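Local coordinates for protein ultraspiracle (Drosophila melanogaster, PDB 1HG4) that probably acts as a nuclear hormone receptor and transcription factor, its ligand-binding domain holding a phospholipid in the pocket and locked in an inactive conformation, at residues V153-K167 / R232-H246. Sequence-based numbering, arbitrary orientation.
Sequences VSAIFDRILSELSVK and RLPALRSISLKCQDH. With LPP (2-(hexadecanoyloxy)-1-[(phosphonooxy)methyl]ethyl hexadecanoate), chain G.
Helices 154-167 and 232-246 run nearly antiparallel, 161° between their directions, with axes 9.8 Å apart at closest approach, from Val153 beside His246 to Leu164 beside Arg232. They belong to the mostly helical ligand-binding domain of a nuclear receptor and pack by knobs into holes. Ile239 is the central knob, among Arg159, Ile160, Glu163 and Leu164. Its CG1 lies anti to the carbonyl carbon (chi1 -65°), which carries CD1 up to Leu164 CD1, tip to tip at 3.8 Å, while CG2 meets Ile160 CG1 at 3.6 Å. Ile156 enters a hole formed by Ile239, Lys242, Cys243 and His246, and its CD1 lies at the edge of the imidazole. Leu164 fills the matching hole between Arg232, Ala235, Leu236 and Ile239.

The guanidinium of Arg159 lays one face over Ile239 CG1, 3.7 Å above the plane. Its NH2 donates to Glu163 OE1 on the syn side, one turn along the same helix. With an alanine in place of Arg159, Ile239 CG1 would probably lose the flat group lying over it, and the Glu163 carboxylate its charged mate on the same helix. At the far end Lys167 CD sits over the centre of the Arg232 guanidinium. Water 1 accepts from both Lys167 NZ and Arg232 NH1, bridging two like charges. Arg232 NH1 also makes a weak hydrogen bond to Glu163 O, its N-H...O angle only 120°.

Near the lipid, Val153 is shared between protein and ligand: CG1 makes a CH-pi contact over the His246 face, and CG2 touches LPP C37 at 3.4 Å.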
loop_
_atom_site.group_PDB
_atom_site.type_symbol
_atom_site.label_atom_id
_atom_site.label_comp_id
_atom_site.label_asym_id
_atom_site.label_seq_id
_atom_site.Cartn_x
_atom_site.Cartn_y
_atom_site.Cartn_z
ATOM N N VAL A 153 -14.725 -24.886 30.797
ATOM C CA VAL A 153 -14.372 -23.754 29.931
ATOM C C VAL A 153 -15.144 -22.486 30.313
ATOM O O VAL A 153 -15.551 -21.699 29.457
ATOM C CB VAL A 153 -14.668 -24.082 28.467
ATOM C CG1 VAL A 153 -13.745 -25.178 27.991
ATOM C CG2 VAL A 153 -16.130 -24.517 28.323
ATOM N N SER A 154 -15.337 -22.291 31.608
ATOM C CA SER A 154 -16.057 -21.132 32.082
ATOM C C SER A 154 -15.236 -19.844 31.998
ATOM O O SER A 154 -15.803 -18.761 31.966
ATOM C CB SER A 154 -16.511 -21.361 33.522
ATOM O OG SER A 154 -15.415 -21.687 34.370
ATOM N N ALA A 155 -13.911 -19.954 31.973
ATOM C CA ALA A 155 -13.062 -18.760 31.908
ATOM C C ALA A 155 -13.223 -18.074 30.550
ATOM O O ALA A 155 -13.328 -16.850 30.466
ATOM C CB ALA A 155 -11.596 -19.135 32.136
ATOM N N ILE A 156 -13.250 -18.877 29.489
ATOM C CA ILE A 156 -13.412 -18.344 28.150
ATOM C C ILE A 156 -14.873 -17.959 27.933
ATOM O O ILE A 156 -15.183 -17.124 27.087
ATOM C CB ILE A 156 -12.957 -19.367 27.088
ATOM C CG1 ILE A 156 -12.298 -18.625 25.931
ATOM C CG2 ILE A 156 -14.136 -20.184 26.579
ATOM C CD1 ILE A 156 -11.352 -19.487 25.149
ATOM N N PHE A 157 -15.759 -18.574 28.707
ATOM C CA PHE A 157 -17.196 -18.292 28.656
ATOM C C PHE A 157 -17.369 -16.892 29.244
ATOM O O PHE A 157 -18.060 -16.035 28.685
ATOM C CB PHE A 157 -17.947 -19.322 29.523
ATOM C CG PHE A 157 -19.451 -19.134 29.582
ATOM C CD1 PHE A 157 -20.022 -18.200 30.456
ATOM C CD2 PHE A 157 -20.297 -19.955 28.840
ATOM C CE1 PHE A 157 -21.417 -18.094 30.592
ATOM C CE2 PHE A 157 -21.692 -19.862 28.967
ATOM C CZ PHE A 157 -22.257 -18.931 29.847
ATOM N N ASP A 158 -16.713 -16.660 30.373
ATOM C CA ASP A 158 -16.815 -15.374 31.044
ATOM C C ASP A 158 -16.210 -14.191 30.304
ATOM O O ASP A 158 -16.867 -13.168 30.156
ATOM C CB ASP A 158 -16.214 -15.439 32.452
ATOM C CG ASP A 158 -17.126 -16.122 33.435
ATOM O OD1 ASP A 158 -18.350 -15.850 33.399
ATOM O OD2 ASP A 158 -16.623 -16.920 34.249
ATOM N N ARG A 159 -14.974 -14.310 29.836
ATOM C CA ARG A 159 -14.401 -13.161 29.159
ATOM C C ARG A 159 -15.083 -12.827 27.843
ATOM O O ARG A 159 -15.052 -11.691 27.408
ATOM C CB ARG A 159 -12.874 -13.285 29.016
ATOM C CG ARG A 159 -12.304 -14.642 28.737
ATOM C CD ARG A 159 -10.781 -14.614 28.999
ATOM N NE ARG A 159 -10.150 -13.384 28.509
ATOM C CZ ARG A 159 -9.175 -13.337 27.600
ATOM N NH1 ARG A 159 -8.694 -14.455 27.062
ATOM N NH2 ARG A 159 -8.685 -12.164 27.211
ATOM N N ILE A 160 -15.737 -13.801 27.226
ATOM C CA ILE A 160 -16.450 -13.507 25.990
ATOM C C ILE A 160 -17.595 -12.566 26.319
ATOM O O ILE A 160 -17.856 -11.623 25.585
ATOM C CB ILE A 160 -17.058 -14.768 25.335
ATOM C CG1 ILE A 160 -15.976 -15.540 24.579
ATOM C CG2 ILE A 160 -18.168 -14.367 24.386
ATOM C CD1 ILE A 160 -16.491 -16.746 23.832
ATOM N N LEU A 161 -18.275 -12.820 27.430
ATOM C CA LEU A 161 -19.416 -11.997 27.807
ATOM C C LEU A 161 -19.045 -10.698 28.499
ATOM O O LEU A 161 -19.725 -9.693 28.325
ATOM C CB LEU A 161 -20.376 -12.803 28.689
ATOM C CG LEU A 161 -20.988 -14.022 27.994
ATOM C CD1 LEU A 161 -21.742 -14.880 28.982
ATOM C CD2 LEU A 161 -21.906 -13.547 26.893
ATOM N N SER A 162 -17.975 -10.706 29.283
ATOM C CA SER A 162 -17.554 -9.494 29.980
ATOM C C SER A 162 -16.761 -8.549 29.078
ATOM O O SER A 162 -17.027 -7.346 29.035
ATOM C CB SER A 162 -16.709 -9.857 31.191
ATOM O OG SER A 162 -17.463 -10.643 32.096
ATOM N N GLU A 163 -15.795 -9.109 28.352
ATOM C CA GLU A 163 -14.935 -8.334 27.469
ATOM C C GLU A 163 -15.518 -7.950 26.105
ATOM O O GLU A 163 -15.061 -7.001 25.474
ATOM C CB GLU A 163 -13.615 -9.074 27.291
ATOM C CG GLU A 163 -12.843 -9.195 28.593
ATOM C CD GLU A 163 -11.539 -9.956 28.446
ATOM O OE1 GLU A 163 -10.759 -9.628 27.523
ATOM O OE2 GLU A 163 -11.286 -10.876 29.263
ATOM N N LEU A 164 -16.534 -8.666 25.650
ATOM C CA LEU A 164 -17.128 -8.347 24.367
ATOM C C LEU A 164 -18.594 -7.941 24.477
ATOM O O LEU A 164 -18.925 -6.767 24.283
ATOM C CB LEU A 164 -16.966 -9.533 23.416
ATOM C CG LEU A 164 -15.501 -9.928 23.154
ATOM C CD1 LEU A 164 -15.442 -11.218 22.358
ATOM C CD2 LEU A 164 -14.768 -8.797 22.418
ATOM N N SER A 165 -19.465 -8.896 24.804
ATOM C CA SER A 165 -20.901 -8.622 24.921
ATOM C C SER A 165 -21.250 -7.404 25.780
ATOM O O SER A 165 -21.930 -6.486 25.320
ATOM C CB SER A 165 -21.633 -9.848 25.472
ATOM O OG SER A 165 -21.535 -10.951 24.586
ATOM N N VAL A 166 -20.792 -7.399 27.026
ATOM C CA VAL A 166 -21.071 -6.290 27.931
ATOM C C VAL A 166 -20.599 -4.956 27.370
ATOM O O VAL A 166 -21.372 -4.008 27.301
ATOM C CB VAL A 166 -20.425 -6.531 29.338
ATOM C CG1 VAL A 166 -20.515 -5.276 30.203
ATOM C CG2 VAL A 166 -21.137 -7.680 30.035
ATOM N N LYS A 167 -19.341 -4.887 26.953
ATOM C CA LYS A 167 -18.808 -3.644 26.414
ATOM C C LYS A 167 -19.501 -3.206 25.128
ATOM O O LYS A 167 -19.664 -2.011 24.896
ATOM C CB LYS A 167 -17.292 -3.757 26.232
ATOM C CG LYS A 167 -16.562 -3.867 27.571
ATOM C CD LYS A 167 -15.053 -3.812 27.421
ATOM C CE LYS A 167 -14.374 -3.833 28.780
ATOM N NZ LYS A 167 -12.893 -3.769 28.633
ATOM N N ARG A 232 -12.134 -3.147 20.748
ATOM C CA ARG A 232 -12.674 -4.474 20.977
ATOM C C ARG A 232 -11.919 -5.545 20.177
ATOM O O ARG A 232 -11.914 -6.716 20.560
ATOM C CB ARG A 232 -14.158 -4.514 20.610
ATOM C CG ARG A 232 -15.054 -3.633 21.475
ATOM C CD ARG A 232 -14.960 -4.024 22.949
ATOM N NE ARG A 232 -13.895 -3.308 23.656
ATOM C CZ ARG A 232 -13.036 -3.877 24.500
ATOM N NH1 ARG A 232 -13.105 -5.176 24.749
ATOM N NH2 ARG A 232 -12.100 -3.141 25.092
ATOM N N LEU A 233 -11.268 -5.145 19.081
ATOM C CA LEU A 233 -10.542 -6.097 18.234
ATOM C C LEU A 233 -9.438 -6.878 18.942
ATOM O O LEU A 233 -9.334 -8.095 18.778
ATOM C CB LEU A 233 -9.970 -5.390 17.002
ATOM C CG LEU A 233 -11.029 -4.898 16.014
ATOM C CD1 LEU A 233 -10.347 -4.235 14.822
ATOM C CD2 LEU A 233 -11.896 -6.064 15.563
ATOM N N PRO A 234 -8.589 -6.191 19.722
ATOM C CA PRO A 234 -7.519 -6.900 20.426
ATOM C C PRO A 234 -8.070 -7.936 21.419
ATOM O O PRO A 234 -7.517 -9.026 21.576
ATOM C CB PRO A 234 -6.757 -5.774 21.115
ATOM C CG PRO A 234 -6.907 -4.657 20.160
ATOM C CD PRO A 234 -8.378 -4.740 19.806
ATOM N N ALA A 235 -9.157 -7.594 22.087
ATOM C CA ALA A 235 -9.755 -8.508 23.044
ATOM C C ALA A 235 -10.361 -9.695 22.292
ATOM O O ALA A 235 -10.365 -10.824 22.783
ATOM C CB ALA A 235 -10.822 -7.786 23.866
ATOM N N LEU A 236 -10.862 -9.437 21.089
ATOM C CA LEU A 236 -11.449 -10.498 20.286
ATOM C C LEU A 236 -10.347 -11.474 19.882
ATOM O O LEU A 236 -10.511 -12.694 19.973
ATOM C CB LEU A 236 -12.115 -9.923 19.035
ATOM C CG LEU A 236 -13.503 -10.464 18.681
ATOM C CD1 LEU A 236 -13.905 -9.942 17.301
ATOM C CD2 LEU A 236 -13.507 -11.985 18.698
ATOM N N ARG A 237 -9.215 -10.935 19.441
ATOM C CA ARG A 237 -8.092 -11.774 19.026
ATOM C C ARG A 237 -7.547 -12.625 20.168
ATOM O O ARG A 237 -7.291 -13.813 20.002
ATOM C CB ARG A 237 -6.953 -10.921 18.464
ATOM C CG ARG A 237 -5.812 -11.769 17.928
ATOM C CD ARG A 237 -4.660 -10.952 17.384
ATOM N NE ARG A 237 -3.564 -11.824 16.959
ATOM C CZ ARG A 237 -2.363 -11.402 16.570
ATOM N NH1 ARG A 237 -2.087 -10.103 16.545
ATOM N NH2 ARG A 237 -1.436 -12.280 16.209
ATOM N N SER A 238 -7.360 -12.011 21.328
ATOM C CA SER A 238 -6.850 -12.733 22.478
ATOM C C SER A 238 -7.753 -13.899 22.884
ATOM O O SER A 238 -7.287 -15.006 23.098
ATOM C CB SER A 238 -6.686 -11.782 23.658
ATOM O OG SER A 238 -6.050 -12.451 24.733
ATOM N N ILE A 239 -9.052 -13.641 22.992
ATOM C CA ILE A 239 -10.016 -14.675 23.368
ATOM C C ILE A 239 -10.027 -15.767 22.306
ATOM O O ILE A 239 -10.049 -16.958 22.605
ATOM C CB ILE A 239 -11.438 -14.078 23.501
ATOM C CG1 ILE A 239 -11.472 -13.069 24.652
ATOM C CG2 ILE A 239 -12.451 -15.182 23.719
ATOM C CD1 ILE A 239 -12.786 -12.355 24.800
ATOM N N SER A 240 -10.003 -15.335 21.057
ATOM C CA SER A 240 -10.013 -16.226 19.915
ATOM C C SER A 240 -8.812 -17.188 19.923
ATOM O O SER A 240 -8.932 -18.360 19.539
ATOM C CB SER A 240 -10.051 -15.372 18.639
ATOM O OG SER A 240 -9.831 -16.139 17.470
ATOM N N LEU A 241 -7.652 -16.707 20.363
ATOM C CA LEU A 241 -6.466 -17.560 20.420
ATOM C C LEU A 241 -6.622 -18.649 21.491
ATOM O O LEU A 241 -6.176 -19.779 21.295
ATOM C CB LEU A 241 -5.216 -16.716 20.690
ATOM C CG LEU A 241 -4.791 -15.825 19.504
ATOM C CD1 LEU A 241 -3.685 -14.847 19.914
ATOM C CD2 LEU A 241 -4.320 -16.709 18.346
ATOM N N LYS A 242 -7.262 -18.320 22.614
ATOM C CA LYS A 242 -7.474 -19.304 23.677
ATOM C C LYS A 242 -8.467 -20.375 23.201
ATOM O O LYS A 242 -8.298 -21.559 23.516
ATOM C CB LYS A 242 -8.013 -18.637 24.943
ATOM C CG LYS A 242 -7.292 -17.356 25.320
ATOM C CD LYS A 242 -5.778 -17.550 25.502
ATOM C CE LYS A 242 -5.043 -16.206 25.465
ATOM N NZ LYS A 242 -5.548 -15.284 26.520
ATOM N N CYS A 243 -9.491 -19.968 22.442
ATOM C CA CYS A 243 -10.472 -20.920 21.921
ATOM C C CYS A 243 -9.776 -21.967 21.070
ATOM O O CYS A 243 -10.056 -23.163 21.174
ATOM C CB CYS A 243 -11.529 -20.220 21.062
ATOM S SG CYS A 243 -12.724 -19.344 22.018
ATOM N N GLN A 244 -8.878 -21.508 20.212
ATOM C CA GLN A 244 -8.152 -22.424 19.366
ATOM C C GLN A 244 -7.360 -23.411 20.206
ATOM O O GLN A 244 -7.329 -24.598 19.889
ATOM C CB GLN A 244 -7.200 -21.677 18.439
ATOM C CG GLN A 244 -6.713 -22.554 17.326
ATOM C CD GLN A 244 -5.899 -21.794 16.353
ATOM O OE1 GLN A 244 -4.781 -21.389 16.657
ATOM N NE2 GLN A 244 -6.453 -21.565 15.163
ATOM N N ASP A 245 -6.716 -22.919 21.263
ATOM C CA ASP A 245 -5.940 -23.792 22.148
ATOM C C ASP A 245 -6.831 -24.890 22.714
ATOM O O ASP A 245 -6.448 -26.056 22.744
ATOM C CB ASP A 245 -5.312 -23.004 23.298
ATOM C CG ASP A 245 -4.046 -22.270 22.888
ATOM O OD1 ASP A 245 -3.377 -22.709 21.935
ATOM O OD2 ASP A 245 -3.705 -21.260 23.545
ATOM N N HIS A 246 -8.019 -24.515 23.162
ATOM C CA HIS A 246 -8.968 -25.488 23.686
ATOM C C HIS A 246 -9.329 -26.533 22.638
ATOM O O HIS A 246 -9.401 -27.718 22.941
ATOM C CB HIS A 246 -10.236 -24.790 24.154
ATOM C CG HIS A 246 -10.124 -24.210 25.524
ATOM N ND1 HIS A 246 -10.024 -24.995 26.652
ATOM C CD2 HIS A 246 -10.066 -22.929 25.951
ATOM C CE1 HIS A 246 -9.909 -24.221 27.717
ATOM N NE2 HIS A 246 -9.930 -22.963 27.318
HETATM P P1 LPP G . -16.077 -34.588 33.767
HETATM O O2 LPP G . -16.769 -33.613 34.865
HETATM O O3 LPP G . -16.408 -36.092 34.278
HETATM O O4 LPP G . -14.386 -34.283 33.593
HETATM O O5 LPP G . -16.905 -34.408 32.365
HETATM C C6 LPP G . -17.535 -33.163 32.155
HETATM C C7 LPP G . -17.823 -32.963 30.671
HETATM C C8 LPP G . -19.054 -32.061 30.526
HETATM O O9 LPP G . -16.708 -32.314 30.082
HETATM O O27 LPP G . -19.220 -31.668 29.188
HETATM C C11 LPP G . -16.243 -32.937 28.946
HETATM O O10 LPP G . -16.418 -34.115 28.642
HETATM C C12 LPP G . -15.457 -31.939 28.107
HETATM C C13 LPP G . -16.384 -31.355 27.047
HETATM C C14 LPP G . -15.583 -30.900 25.842
HETATM C C15 LPP G . -15.634 -29.389 25.769
HETATM C C16 LPP G . -15.726 -28.951 24.320
HETATM C C17 LPP G . -16.116 -27.483 24.283
HETATM C C18 LPP G . -15.337 -26.787 23.184
HETATM C C19 LPP G . -14.411 -25.756 23.811
HETATM C C20 LPP G . -14.898 -24.359 23.444
HETATM C C21 LPP G . -13.789 -23.587 22.729
HETATM C C22 LPP G . -13.775 -23.939 21.243
HETATM C C23 LPP G . -14.536 -22.896 20.447
HETATM C C24 LPP G . -14.748 -23.436 19.038
HETATM C C25 LPP G . -15.459 -22.399 18.178
HETATM C C26 LPP G . -14.454 -21.681 17.285
HETATM C C29 LPP G . -20.374 -30.984 29.013
HETATM O O28 LPP G . -21.084 -30.524 29.897
HETATM C C30 LPP G . -20.647 -30.889 27.512
HETATM C C31 LPP G . -21.434 -29.616 27.192
HETATM C C32 LPP G . -20.569 -28.645 26.389
HETATM C C33 LPP G . -20.487 -27.305 27.124
HETATM C C34 LPP G . -19.672 -26.317 26.302
HETATM C C35 LPP G . -19.753 -24.930 26.930
HETATM C C36 LPP G . -19.592 -23.868 25.854
HETATM C C37 LPP G . -18.230 -23.197 25.990
HETATM C C38 LPP G . -18.326 -21.722 25.603
HETATM C C39 LPP G . -17.600 -21.482 24.284
HETATM C C40 LPP G . -18.623 -21.380 23.162
HETATM C C41 LPP G . -18.016 -20.684 21.963
HETATM C C42 LPP G . -18.607 -21.301 20.709
HETATM C C43 LPP G . -18.389 -20.369 19.525
HETATM C C44 LPP G . -19.167 -20.883 18.312
HETATM O O HOH W 1 -11.540 -5.504 27.099
#